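Local structure of ABC transporter periplasmic peptide-binding protein (Pseudoalteromonas, 4QFL) at residues W433-D436 against N442-S445; S76-D81 against D231-E236; V40-Q45 against H222-Y227. The protein binds dipeptides, here Ala-Phe, in the periplasm and probably delivers them to an ABC transporter for uptake into the cell. All coordinates share one frame; numbering follows the deposited sequence.

Contact 1 of 3, residues W433-D436 against N442-S445. With ALA (alanine), chain C.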
ATOM      1  N   TRP A 433      -3.346   6.636   0.588  1.00 15.01           N
ATOM      2  CA  TRP A 433      -2.860   5.508  -0.170  1.00 12.41           C
ATOM      3  C   TRP A 433      -1.521   5.854  -0.780  1.00 15.94           C
ATOM      4  O   TRP A 433      -1.359   6.911  -1.386  1.00 15.59           O
ATOM      5  CB  TRP A 433      -3.857   5.185  -1.273  1.00 14.44           C
ATOM      6  CG  TRP A 433      -3.618   3.909  -2.021  1.00 15.67           C
ATOM      7  CD1 TRP A 433      -3.270   3.787  -3.341  1.00 17.59           C
ATOM      8  CD2 TRP A 433      -3.740   2.568  -1.518  1.00 17.47           C
ATOM      9  NE1 TRP A 433      -3.165   2.460  -3.680  1.00 15.71           N
ATOM     10  CE2 TRP A 433      -3.446   1.692  -2.581  1.00 18.14           C
ATOM     11  CE3 TRP A 433      -4.069   2.023  -0.273  1.00 20.83           C
ATOM     12  CZ2 TRP A 433      -3.470   0.305  -2.434  1.00 17.39           C
ATOM     13  CZ3 TRP A 433      -4.085   0.633  -0.131  1.00 17.24           C
ATOM     14  CH2 TRP A 433      -3.786  -0.200  -1.196  1.00 17.41           C
ATOM     15  N   ALA A 434      -0.555   4.967  -0.593  1.00 14.56           N
ATOM     16  CA  ALA A 434       0.683   5.033  -1.342  1.00 15.96           C
ATOM     17  C   ALA A 434       0.620   4.050  -2.526  1.00 15.33           C
ATOM     18  O   ALA A 434       0.573   2.836  -2.349  1.00 15.87           O
ATOM     19  CB  ALA A 434       1.863   4.741  -0.435  1.00 14.32           C
ATOM     20  N   ALA A 435       0.594   4.583  -3.737  1.00 15.88           N
ATOM     21  CA  ALA A 435       0.360   3.765  -4.917  1.00 15.40           C
ATOM     22  C   ALA A 435       1.326   2.589  -5.060  1.00 14.53           C
ATOM     23  O   ALA A 435       2.523   2.716  -4.794  1.00 16.72           O
ATOM     24  CB  ALA A 435       0.378   4.632  -6.168  1.00 17.46           C
ATOM     25  N   ASP A 436       0.790   1.447  -5.487  1.00 14.26           N
ATOM     26  CA  ASP A 436       1.593   0.243  -5.698  1.00 16.30           C
ATOM     27  C   ASP A 436       2.129   0.180  -7.128  1.00 18.03           C
ATOM     28  O   ASP A 436       3.141  -0.463  -7.398  1.00 17.70           O
ATOM     29  CB  ASP A 436       0.767  -1.018  -5.405  1.00 16.85           C
ATOM     30  CG  ASP A 436      -0.052  -0.912  -4.119  1.00 18.20           C
ATOM     31  OD1 ASP A 436       0.546  -0.886  -3.015  1.00 18.79           O
ATOM     32  OD2 ASP A 436      -1.299  -0.877  -4.211  1.00 18.13           O
ATOM     33  N   ASN A 442      -5.104   1.876  -9.665  1.00 18.39           N
ATOM     34  CA  ASN A 442      -4.599   1.580  -8.323  1.00 17.34           C
ATOM     35  C   ASN A 442      -5.052   2.599  -7.262  1.00 17.50           C
ATOM     36  O   ASN A 442      -5.031   2.314  -6.062  1.00 17.04           O
ATOM     37  CB  ASN A 442      -3.067   1.424  -8.343  1.00 16.65           C
ATOM     38  CG  ASN A 442      -2.509   0.885  -7.023  1.00 16.11           C
ATOM     39  OD1 ASN A 442      -2.674  -0.292  -6.690  1.00 17.72           O
ATOM     40  ND2 ASN A 442      -1.834   1.740  -6.283  1.00 13.23           N
ATOM     41  N   PHE A 443      -5.494   3.774  -7.706  1.00 16.19           N
ATOM     42  CA  PHE A 443      -6.036   4.781  -6.797  1.00 16.05           C
ATOM     43  C   PHE A 443      -7.546   4.636  -6.641  1.00 18.16           C
ATOM     44  O   PHE A 443      -8.160   5.363  -5.867  1.00 19.64           O
ATOM     45  CB  PHE A 443      -5.729   6.197  -7.298  1.00 16.74           C
ATOM     46  CG  PHE A 443      -4.373   6.703  -6.902  1.00 16.24           C
ATOM     47  CD1 PHE A 443      -4.164   7.246  -5.638  1.00 18.10           C
ATOM     48  CD2 PHE A 443      -3.306   6.632  -7.783  1.00 15.04           C
ATOM     49  CE1 PHE A 443      -2.920   7.710  -5.252  1.00 15.59           C
ATOM     50  CE2 PHE A 443      -2.065   7.094  -7.412  1.00 15.85           C
ATOM     51  CZ  PHE A 443      -1.867   7.634  -6.143  1.00 14.80           C
ATOM     52  N   PHE A 444      -8.141   3.709  -7.381  1.00 14.92           N
ATOM     53  CA  PHE A 444      -9.594   3.617  -7.420  1.00 16.40           C
ATOM     54  C   PHE A 444     -10.096   2.275  -6.953  1.00 16.96           C
ATOM     55  O   PHE A 444     -10.768   2.177  -5.933  1.00 16.84           O
ATOM     56  CB  PHE A 444     -10.099   3.913  -8.825  1.00 15.01           C
ATOM     57  CG  PHE A 444      -9.855   5.329  -9.262  1.00 16.77           C
ATOM     58  CD1 PHE A 444     -10.629   6.372  -8.754  1.00 20.57           C
ATOM     59  CD2 PHE A 444      -8.856   5.624 -10.161  1.00 17.17           C
ATOM     60  CE1 PHE A 444     -10.415   7.681  -9.156  1.00 16.67           C
ATOM     61  CE2 PHE A 444      -8.633   6.930 -10.572  1.00 16.46           C
ATOM     62  CZ  PHE A 444      -9.410   7.959 -10.068  1.00 20.57           C
ATOM     63  N   SER A 445      -9.758   1.232  -7.694  1.00 17.10           N
ATOM     64  CA  SER A 445     -10.256  -0.093  -7.364  1.00 18.86           C
ATOM     65  C   SER A 445      -9.903  -0.593  -5.947  1.00 18.46           C
ATOM     66  O   SER A 445     -10.762  -1.156  -5.274  1.00 20.63           O
ATOM     67  CB  SER A 445      -9.884  -1.100  -8.451  1.00 16.23           C
ATOM     68  OG  SER A 445     -10.711  -0.906  -9.591  1.00 17.81           O
TER
HETATM   69  N   ALA C 601      -0.743   0.729  -1.082  1.00 15.29           N
HETATM   70  CA  ALA C 601      -0.572   0.277   0.296  1.00 16.46           C
HETATM   71  C   ALA C 601      -0.816   1.421   1.277  1.00 17.93           C
HETATM   72  O   ALA C 601      -0.581   2.584   0.951  1.00 20.32           O
HETATM   73  CB  ALA C 601       0.825  -0.317   0.495  1.00 15.89           C
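The indole of Trp433 has the alanine of the bound dipeptide over one face and the side chain of Asn442 at its edge. The ligand N sits 3.0 Å above the indole plane, displaced toward the rim and closest to CZ2 of Trp433. The five-membered ring turns its edge to the face of Phe443 in a T-shaped pair, with centroids 5.8 Å apart and planes at 72°. Trp433 reaches between the ligand and residues 442-445 because its chi1 of -171° turns CG away from the backbone N. At the pyrrole edge, NE1 of Trp433 lies 3.0 Å from the backbone O of Asn442. CB of Ala435 rests 3.7 Å from CE2 of Phe443.

The backbone and Asp436 fix the ligand by polar contacts. Ala434 N donates to the alanine O at 2.8 Å, and the alanine N donates both to Ala434 O and, at 2.8 Å, to OD1 of Asp436. The carboxylate thus offers a negative charge that would probably stabilise a protonated N-terminus, as in related dipeptide- and oligopeptide-binding proteins, where an aspartate meets the peptide's amino end.

The site is buried at the end of strand 428-434, where Trp433 bonds through its backbone to Ile292 of the adjacent antiparallel strand. Leu338 and Pro339 pack on Phe443, and Pro446 and Leu447 of helix 445-448 touch the indole of Trp433.

Contact 2 of 3, residues S76-D81 against D231-E236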
ATOM      1  N   SER A  76      11.041  -8.304 -16.561  1.00 19.92           N
ATOM      2  CA  SER A  76      11.119  -9.695 -16.171  1.00 20.77           C
ATOM      3  C   SER A  76      11.704  -9.868 -14.776  1.00 22.10           C
ATOM      4  O   SER A  76      12.779  -9.352 -14.470  1.00 25.35           O
ATOM      5  CB  SER A  76      11.982 -10.456 -17.171  1.00 20.17           C
ATOM      6  OG  SER A  76      12.635 -11.530 -16.528  1.00 23.17           O
ATOM      7  N   GLU A  77      10.990 -10.597 -13.929  1.00 17.88           N
ATOM      8  CA  GLU A  77      11.553 -11.038 -12.672  1.00 20.04           C
ATOM      9  C   GLU A  77      11.719 -12.542 -12.627  1.00 20.45           C
ATOM     10  O   GLU A  77      12.757 -13.056 -13.040  1.00 22.25           O
ATOM     11  CB  GLU A  77      10.695 -10.608 -11.486  1.00 17.55           C
ATOM     12  CG  GLU A  77      10.689  -9.104 -11.224  1.00 20.52           C
ATOM     13  CD  GLU A  77      12.084  -8.514 -11.045  1.00 22.03           C
ATOM     14  OE1 GLU A  77      13.019  -9.252 -10.643  1.00 24.40           O
ATOM     15  OE2 GLU A  77      12.246  -7.300 -11.307  1.00 23.92           O
ATOM     16  N   LEU A  78      10.695 -13.251 -12.147  1.00 20.91           N
ATOM     17  CA  LEU A  78      10.712 -14.718 -12.165  1.00 19.91           C
ATOM     18  C   LEU A  78      10.100 -15.173 -13.486  1.00 20.43           C
ATOM     19  O   LEU A  78      10.266 -16.328 -13.886  1.00 21.50           O
ATOM     20  CB  LEU A  78       9.926 -15.326 -11.003  1.00 20.71           C
ATOM     21  CG  LEU A  78      10.613 -15.335  -9.642  1.00 18.95           C
ATOM     22  CD1 LEU A  78       9.682 -15.952  -8.621  1.00 19.60           C
ATOM     23  CD2 LEU A  78      11.930 -16.090  -9.706  1.00 21.13           C
ATOM     24  N   ALA A  79       9.375 -14.273 -14.141  1.00 18.15           N
ATOM     25  CA  ALA A  79       8.883 -14.507 -15.496  1.00 19.75           C
ATOM     26  C   ALA A  79       9.854 -13.886 -16.481  1.00 21.06           C
ATOM     27  O   ALA A  79      10.285 -12.753 -16.284  1.00 21.22           O
ATOM     28  CB  ALA A  79       7.515 -13.889 -15.679  1.00 20.89           C
ATOM     29  N   THR A  80      10.183 -14.623 -17.543  1.00 22.39           N
ATOM     30  CA  THR A  80      11.156 -14.184 -18.550  1.00 21.65           C
ATOM     31  C   THR A  80      10.469 -13.560 -19.747  1.00 23.43           C
ATOM     32  O   THR A  80      11.068 -12.787 -20.503  1.00 20.53           O
ATOM     33  CB  THR A  80      11.977 -15.366 -19.069  1.00 19.73           C
ATOM     34  OG1 THR A  80      11.089 -16.420 -19.457  1.00 21.74           O
ATOM     35  CG2 THR A  80      12.925 -15.879 -17.999  1.00 23.65           C
ATOM     36  N   ASP A  81       9.208 -13.921 -19.925  1.00 21.46           N
ATOM     37  CA  ASP A  81       8.422 -13.427 -21.041  1.00 24.81           C
ATOM     38  C   ASP A  81       6.955 -13.479 -20.655  1.00 23.28           C
ATOM     39  O   ASP A  81       6.561 -14.289 -19.813  1.00 25.69           O
ATOM     40  CB  ASP A  81       8.686 -14.262 -22.300  1.00 26.33           C
ATOM     41  CG  ASP A  81       7.941 -13.736 -23.512  1.00 29.44           C
ATOM     42  OD1 ASP A  81       7.912 -12.502 -23.709  1.00 32.69           O
ATOM     43  OD2 ASP A  81       7.367 -14.550 -24.262  1.00 34.93           O
ATOM     44  N   ASP A 231      22.366 -18.215  -2.645  1.00 26.86           N
ATOM     45  CA  ASP A 231      21.963 -18.837  -3.905  1.00 23.17           C
ATOM     46  C   ASP A 231      21.000 -17.981  -4.701  1.00 23.32           C
ATOM     47  O   ASP A 231      20.274 -18.499  -5.543  1.00 24.52           O
ATOM     48  CB  ASP A 231      21.294 -20.184  -3.645  1.00 22.95           C
ATOM     49  CG  ASP A 231      22.295 -21.299  -3.436  1.00 30.06           C
ATOM     50  OD1 ASP A 231      23.236 -21.419  -4.257  1.00 34.30           O
ATOM     51  OD2 ASP A 231      22.144 -22.050  -2.446  1.00 28.01           O
ATOM     52  N   TYR A 232      20.992 -16.680  -4.441  1.00 23.71           N
ATOM     53  CA  TYR A 232      20.042 -15.790  -5.103  1.00 20.77           C
ATOM     54  C   TYR A 232      20.284 -15.668  -6.613  1.00 21.85           C
ATOM     55  O   TYR A 232      21.386 -15.378  -7.059  1.00 23.98           O
ATOM     56  CB  TYR A 232      20.035 -14.410  -4.436  1.00 21.63           C
ATOM     57  CG  TYR A 232      18.961 -13.506  -4.985  1.00 19.96           C
ATOM     58  CD1 TYR A 232      17.646 -13.929  -5.037  1.00 18.79           C
ATOM     59  CD2 TYR A 232      19.259 -12.237  -5.451  1.00 20.89           C
ATOM     60  CE1 TYR A 232      16.657 -13.124  -5.545  1.00 19.46           C
ATOM     61  CE2 TYR A 232      18.270 -11.413  -5.959  1.00 22.27           C
ATOM     62  CZ  TYR A 232      16.969 -11.868  -6.004  1.00 20.71           C
ATOM     63  OH  TYR A 232      15.964 -11.073  -6.499  1.00 20.55           O
ATOM     64  N   TRP A 233      19.237 -15.867  -7.397  1.00 22.48           N
ATOM     65  CA  TRP A 233      19.389 -15.959  -8.837  1.00 21.62           C
ATOM     66  C   TRP A 233      19.817 -14.660  -9.476  1.00 21.43           C
ATOM     67  O   TRP A 233      20.642 -14.658 -10.380  1.00 23.22           O
ATOM     68  CB  TRP A 233      18.085 -16.404  -9.478  1.00 18.56           C
ATOM     69  CG  TRP A 233      16.949 -15.454  -9.233  1.00 22.48           C
ATOM     70  CD1 TRP A 233      16.135 -15.424  -8.136  1.00 20.66           C
ATOM     71  CD2 TRP A 233      16.487 -14.409 -10.100  1.00 20.78           C
ATOM     72  NE1 TRP A 233      15.201 -14.425  -8.267  1.00 22.01           N
ATOM     73  CE2 TRP A 233      15.391 -13.790  -9.464  1.00 20.34           C
ATOM     74  CE3 TRP A 233      16.887 -13.940 -11.355  1.00 23.84           C
ATOM     75  CZ2 TRP A 233      14.693 -12.731 -10.032  1.00 21.51           C
ATOM     76  CZ3 TRP A 233      16.190 -12.882 -11.918  1.00 25.06           C
ATOM     77  CH2 TRP A 233      15.102 -12.293 -11.257  1.00 22.56           C
ATOM     78  N   LYS A 234      19.236 -13.554  -9.033  1.00 23.22           N
ATOM     79  CA  LYS A 234      19.364 -12.311  -9.773  1.00 21.70           C
ATOM     80  C   LYS A 234      20.753 -11.703  -9.656  1.00 25.73           C
ATOM     81  O   LYS A 234      21.347 -11.304 -10.660  1.00 28.09           O
ATOM     82  CB  LYS A 234      18.306 -11.302  -9.343  1.00 22.13           C
ATOM     83  CG  LYS A 234      18.402  -9.996 -10.082  1.00 24.96           C
ATOM     84  CD  LYS A 234      17.815  -8.853  -9.269  1.00 27.06           C
ATOM     85  CE  LYS A 234      16.375  -8.632  -9.619  1.00 25.39           C
ATOM     86  NZ  LYS A 234      15.598  -9.895  -9.499  1.00 32.86           N
ATOM     87  N   HIS A 235      21.270 -11.621  -8.435  1.00 23.97           N
ATOM     88  CA  HIS A 235      22.594 -11.049  -8.226  1.00 25.50           C
ATOM     89  C   HIS A 235      23.253 -11.570  -6.965  1.00 24.87           C
ATOM     90  O   HIS A 235      22.627 -12.238  -6.158  1.00 25.41           O
ATOM     91  CB  HIS A 235      22.551  -9.508  -8.227  1.00 27.75           C
ATOM     92  CG  HIS A 235      21.657  -8.907  -7.182  1.00 27.09           C
ATOM     93  ND1 HIS A 235      22.067  -8.685  -5.883  1.00 29.37           N
ATOM     94  CD2 HIS A 235      20.386  -8.443  -7.256  1.00 26.44           C
ATOM     95  CE1 HIS A 235      21.081  -8.133  -5.198  1.00 24.85           C
ATOM     96  NE2 HIS A 235      20.052  -7.975  -6.009  1.00 25.46           N
ATOM     97  N   GLU A 236      24.539 -11.276  -6.817  1.00 26.21           N
ATOM     98  CA  GLU A 236      25.257 -11.619  -5.608  1.00 24.35           C
ATOM     99  C   GLU A 236      24.853 -10.618  -4.539  1.00 23.42           C
ATOM    100  O   GLU A 236      25.142  -9.438  -4.654  1.00 26.06           O
ATOM    101  CB  GLU A 236      26.765 -11.554  -5.851  1.00 26.30           C
ATOM    102  CG  GLU A 236      27.587 -12.019  -4.671  1.00 25.97           C
ATOM    103  CD  GLU A 236      27.384 -13.494  -4.371  1.00 33.08           C
ATOM    104  OE1 GLU A 236      27.261 -14.289  -5.331  1.00 36.49           O
ATOM    105  OE2 GLU A 236      27.338 -13.859  -3.176  1.00 35.05           O
TER
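Trp233 and Lys234 reach across to Glu77 and Leu78, joining the loop between strands 223-228 and 241-246 to the turn that links strand 74-76 with strand 79-84, the latter an outermost strand of a four-stranded antiparallel sheet. CD2 of Leu78 lies 3.7 Å above one side of the Trp233 indole and CB of the adjacent Lys234 above the other, each displaced toward the rim. The leucine meets the indole at a slant, its CD2 closest to the pyrrole nitrogen NE1 of Trp233 at 3.9 Å. At the far end of the ring system, CH2 of Trp233 approaches the backbone O of Glu77 to 3.0 Å. A chi1 of 61° places CG of Trp233 between its own backbone N and carbonyl carbon, from where the ring extends toward the 76-81 segment.

Lys234 leaves its backbone extended and then bends at chi3 (-93°) and chi4, which brings the ammonium back to Glu77. The acidic chain is itself bent at chi2, and its other oxygen, OE2, bonds Ser66. Asp62, outside both segments, accepts from Trp233 NE1 and is hydrogen-bonded to the hydroxyl of Tyr232. That hydroxyl also takes a bond from Lys234 NZ, at 3.2 Å from OH of Tyr232. The salt bridge closes the interface: NZ of Lys234 donates to OE1 of Glu77 at 2.9 Å, meeting that oxygen nearly along its C-O bond.

Contact 3 of 3, residues V40-Q45 against H222-Y227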
ATOM      1  N   VAL A  40       2.497  -7.783  10.021  1.00 19.11           N
ATOM      2  CA  VAL A  40       1.303  -8.556  10.379  1.00 18.54           C
ATOM      3  C   VAL A  40       1.404 -10.004   9.919  1.00 17.59           C
ATOM      4  O   VAL A  40       0.617 -10.853  10.316  1.00 18.84           O
ATOM      5  CB  VAL A  40       0.015  -7.940   9.792  1.00 18.07           C
ATOM      6  CG1 VAL A  40      -0.243  -6.574  10.394  1.00 18.46           C
ATOM      7  CG2 VAL A  40       0.102  -7.856   8.287  1.00 18.17           C
ATOM      8  N   SER A  41       2.387 -10.274   9.076  1.00 18.34           N
ATOM      9  CA  SER A  41       2.554 -11.590   8.497  1.00 21.00           C
ATOM     10  C   SER A  41       3.890 -11.605   7.775  1.00 17.29           C
ATOM     11  O   SER A  41       4.517 -10.562   7.599  1.00 18.68           O
ATOM     12  CB  SER A  41       1.417 -11.857   7.510  1.00 16.62           C
ATOM     13  OG  SER A  41       1.466 -13.177   7.007  1.00 21.21           O
ATOM     14  N   PHE A  42       4.332 -12.782   7.358  1.00 17.61           N
ATOM     15  CA  PHE A  42       5.480 -12.850   6.473  1.00 18.96           C
ATOM     16  C   PHE A  42       5.091 -13.225   5.044  1.00 18.66           C
ATOM     17  O   PHE A  42       5.943 -13.523   4.209  1.00 18.58           O
ATOM     18  CB  PHE A  42       6.573 -13.733   7.070  1.00 18.51           C
ATOM     19  CG  PHE A  42       7.300 -13.058   8.178  1.00 18.97           C
ATOM     20  CD1 PHE A  42       6.852 -13.158   9.474  1.00 19.64           C
ATOM     21  CD2 PHE A  42       8.374 -12.236   7.906  1.00 18.50           C
ATOM     22  CE1 PHE A  42       7.504 -12.487  10.493  1.00 22.66           C
ATOM     23  CE2 PHE A  42       9.020 -11.575   8.920  1.00 17.20           C
ATOM     24  CZ  PHE A  42       8.585 -11.702  10.208  1.00 16.82           C
ATOM     25  N   ASN A  43       3.791 -13.176   4.779  1.00 15.34           N
ATOM     26  CA  ASN A  43       3.268 -13.362   3.436  1.00 16.73           C
ATOM     27  C   ASN A  43       2.552 -12.106   2.949  1.00 17.41           C
ATOM     28  O   ASN A  43       1.513 -11.730   3.492  1.00 17.26           O
ATOM     29  CB  ASN A  43       2.325 -14.562   3.401  1.00 19.51           C
ATOM     30  CG  ASN A  43       1.624 -14.706   2.081  1.00 16.59           C
ATOM     31  OD1 ASN A  43       1.958 -14.034   1.102  1.00 16.69           O
ATOM     32  ND2 ASN A  43       0.641 -15.597   2.038  1.00 20.77           N
ATOM     33  N   PRO A  44       3.099 -11.458   1.907  1.00 19.04           N
ATOM     34  CA  PRO A  44       2.564 -10.188   1.390  1.00 18.72           C
ATOM     35  C   PRO A  44       1.113 -10.277   0.921  1.00 14.30           C
ATOM     36  O   PRO A  44       0.432  -9.257   0.858  1.00 17.02           O
ATOM     37  CB  PRO A  44       3.481  -9.884   0.198  1.00 17.49           C
ATOM     38  CG  PRO A  44       4.745 -10.627   0.494  1.00 17.80           C
ATOM     39  CD  PRO A  44       4.328 -11.869   1.208  1.00 17.46           C
ATOM     40  N   GLN A  45       0.665 -11.481   0.584  1.00 15.72           N
ATOM     41  CA  GLN A  45      -0.702 -11.722   0.119  1.00 17.06           C
ATOM     42  C   GLN A  45      -1.797 -11.269   1.078  1.00 15.56           C
ATOM     43  O   GLN A  45      -2.887 -10.896   0.651  1.00 15.05           O
ATOM     44  CB  GLN A  45      -0.910 -13.214  -0.145  1.00 16.51           C
ATOM     45  CG  GLN A  45      -0.129 -13.764  -1.316  1.00 18.22           C
ATOM     46  CD  GLN A  45      -0.530 -15.187  -1.618  1.00 17.01           C
ATOM     47  OE1 GLN A  45      -0.825 -15.959  -0.707  1.00 17.53           O
ATOM     48  NE2 GLN A  45      -0.559 -15.540  -2.898  1.00 15.87           N
ATOM     49  N   HIS A 222       9.576  -6.500  18.500  1.00 25.60           N
ATOM     50  CA  HIS A 222      10.946  -6.099  18.819  1.00 24.60           C
ATOM     51  C   HIS A 222      11.834  -6.132  17.597  1.00 23.15           C
ATOM     52  O   HIS A 222      12.409  -5.118  17.224  1.00 18.81           O
ATOM     53  CB  HIS A 222      11.554  -6.959  19.928  1.00 27.40           C
ATOM     54  CG  HIS A 222      12.955  -6.566  20.295  1.00 32.02           C
ATOM     55  ND1 HIS A 222      13.845  -7.435  20.893  1.00 34.54           N
ATOM     56  CD2 HIS A 222      13.623  -5.395  20.145  1.00 30.89           C
ATOM     57  CE1 HIS A 222      14.994  -6.817  21.098  1.00 32.58           C
ATOM     58  NE2 HIS A 222      14.886  -5.578  20.653  1.00 31.15           N
ATOM     59  N   LEU A 223      11.958  -7.290  16.965  1.00 20.56           N
ATOM     60  CA  LEU A 223      12.820  -7.335  15.798  1.00 22.84           C
ATOM     61  C   LEU A 223      12.550  -8.429  14.788  1.00 21.49           C
ATOM     62  O   LEU A 223      11.883  -9.418  15.065  1.00 23.71           O
ATOM     63  CB  LEU A 223      14.299  -7.345  16.191  1.00 23.76           C
ATOM     64  CG  LEU A 223      14.911  -8.504  16.967  1.00 27.38           C
ATOM     65  CD1 LEU A 223      14.860  -9.835  16.221  1.00 27.14           C
ATOM     66  CD2 LEU A 223      16.347  -8.142  17.286  1.00 30.56           C
ATOM     67  N   VAL A 224      13.077  -8.209  13.593  1.00 19.76           N
ATOM     68  CA  VAL A 224      13.113  -9.237  12.581  1.00 19.46           C
ATOM     69  C   VAL A 224      14.535  -9.322  12.038  1.00 20.44           C
ATOM     70  O   VAL A 224      15.198  -8.312  11.806  1.00 20.22           O
ATOM     71  CB  VAL A 224      12.036  -9.026  11.486  1.00 20.46           C
ATOM     72  CG1 VAL A 224      11.649  -7.576  11.394  1.00 25.16           C
ATOM     73  CG2 VAL A 224      12.490  -9.581  10.145  1.00 19.40           C
ATOM     74  N   ARG A 225      15.013 -10.552  11.903  1.00 19.69           N
ATOM     75  CA  ARG A 225      16.349 -10.813  11.432  1.00 21.20           C
ATOM     76  C   ARG A 225      16.281 -11.685  10.177  1.00 20.76           C
ATOM     77  O   ARG A 225      15.615 -12.725  10.165  1.00 18.44           O
ATOM     78  CB  ARG A 225      17.145 -11.501  12.542  1.00 25.04           C
ATOM     79  CG  ARG A 225      18.602 -11.681  12.246  1.00 28.31           C
ATOM     80  CD  ARG A 225      19.245 -12.567  13.296  1.00 33.52           C
ATOM     81  NE  ARG A 225      18.973 -12.114  14.659  1.00 34.69           N
ATOM     82  CZ  ARG A 225      19.594 -11.095  15.241  1.00 36.51           C
ATOM     83  NH1 ARG A 225      20.505 -10.404  14.573  1.00 35.63           N
ATOM     84  NH2 ARG A 225      19.297 -10.755  16.486  1.00 40.38           N
ATOM     85  N   PHE A 226      16.943 -11.218   9.119  1.00 19.58           N
ATOM     86  CA  PHE A 226      17.113 -11.968   7.881  1.00 21.89           C
ATOM     87  C   PHE A 226      18.604 -12.141   7.611  1.00 25.03           C
ATOM     88  O   PHE A 226      19.437 -11.364   8.105  1.00 24.10           O
ATOM     89  CB  PHE A 226      16.548 -11.203   6.679  1.00 20.59           C
ATOM     90  CG  PHE A 226      15.054 -10.991   6.706  1.00 19.54           C
ATOM     91  CD1 PHE A 226      14.211 -11.845   7.399  1.00 17.90           C
ATOM     92  CD2 PHE A 226      14.496  -9.929   6.005  1.00 19.24           C
ATOM     93  CE1 PHE A 226      12.842 -11.640   7.404  1.00 16.72           C
ATOM     94  CE2 PHE A 226      13.120  -9.716   6.008  1.00 19.29           C
ATOM     95  CZ  PHE A 226      12.294 -10.578   6.712  1.00 18.64           C
ATOM     96  N   TYR A 227      18.951 -13.146   6.816  0.52 24.24           N
ATOM     97  CA  TYR A 227      20.325 -13.275   6.356  0.52 24.24           C
ATOM     98  C   TYR A 227      20.408 -13.470   4.850  0.52 22.50           C
ATOM     99  O   TYR A 227      19.445 -13.880   4.198  0.52 21.63           O
ATOM    100  CB  TYR A 227      21.069 -14.382   7.105  0.52 24.30           C
ATOM    101  CG  TYR A 227      20.564 -15.777   6.842  0.52 23.75           C
ATOM    102  CD1 TYR A 227      19.415 -16.247   7.461  0.52 24.08           C
ATOM    103  CD2 TYR A 227      21.245 -16.628   5.990  0.52 23.22           C
ATOM    104  CE1 TYR A 227      18.954 -17.526   7.231  0.52 22.82           C
ATOM    105  CE2 TYR A 227      20.797 -17.907   5.755  0.52 23.32           C
ATOM    106  CZ  TYR A 227      19.653 -18.354   6.378  0.52 24.44           C
ATOM    107  OH  TYR A 227      19.208 -19.631   6.145  0.52 23.52           O
TER
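Phe42 drives its ring edge toward Val224 and Phe226, linking the loop between strand 30-35 and helix 50-60 to strand 223-228, which pairs antiparallel with strands 213-219 and 241-246. Its CB leaves the backbone in the direction of the strand, and CG stands anti to the carbonyl carbon (chi1 -75°), which carries the ring across the gap of 10.4 Å between CA of Phe42 and CA of Val224. From CG the ring runs out along its CD2 side to CE2, the one atom of Phe42 that makes the closest contacts with the strand. CE2 of Phe42 meets CG2 of Val224 at 4.2 Å and CZ of Phe226 at 4.1 Å, both near the plane of the Phe42 ring. CE1 of Phe226 is equally near, so CE2 faces the CE1-CZ bond at the rim of the second ring. The two phenylalanines therefore meet edge against edge, without a stack.

Around the same ring, Tyr215 and Tyr218 make edge-to-face contacts and Ile56 of helix 50-60 packs against it, adding to a largely aromatic cluster. Leu60 of that helix touches Phe226.

Behind Phe42 the loop holds its shape through its own polar groups. Ser41 OG accepts from the backbone N of Asn43, an ST turn, and Asn43 OD1 accepts from the backbone N of Gln45, an Asx turn. On the strand, one methyl of Val224 also lies over a face of Phe226: CG2 of Val224 is 3.4 Å above that ring plane, displaced toward the rim.

How the contacts relate
Contact 1 forms part of the dipeptide site, contributing Trp433, Ala434 and Asp436 to the pocket; contacts 2 and 3 join other parts of the fold. Contact 3 is centred about 23 Å from contact 1, their nearest atoms about 9 Å apart, and its loop runs on toward Thr48, Thr49 and Gly50, which also line the pocket. Contact 2 lies farther off, its centre about 27 Å from that of contact 1. Contacts 2 and 3 have centres about 21 Å apart and interleave along the chain: strand 223-228 takes part in contact 3, and the loop that follows supplies the 231-236 side of contact 2.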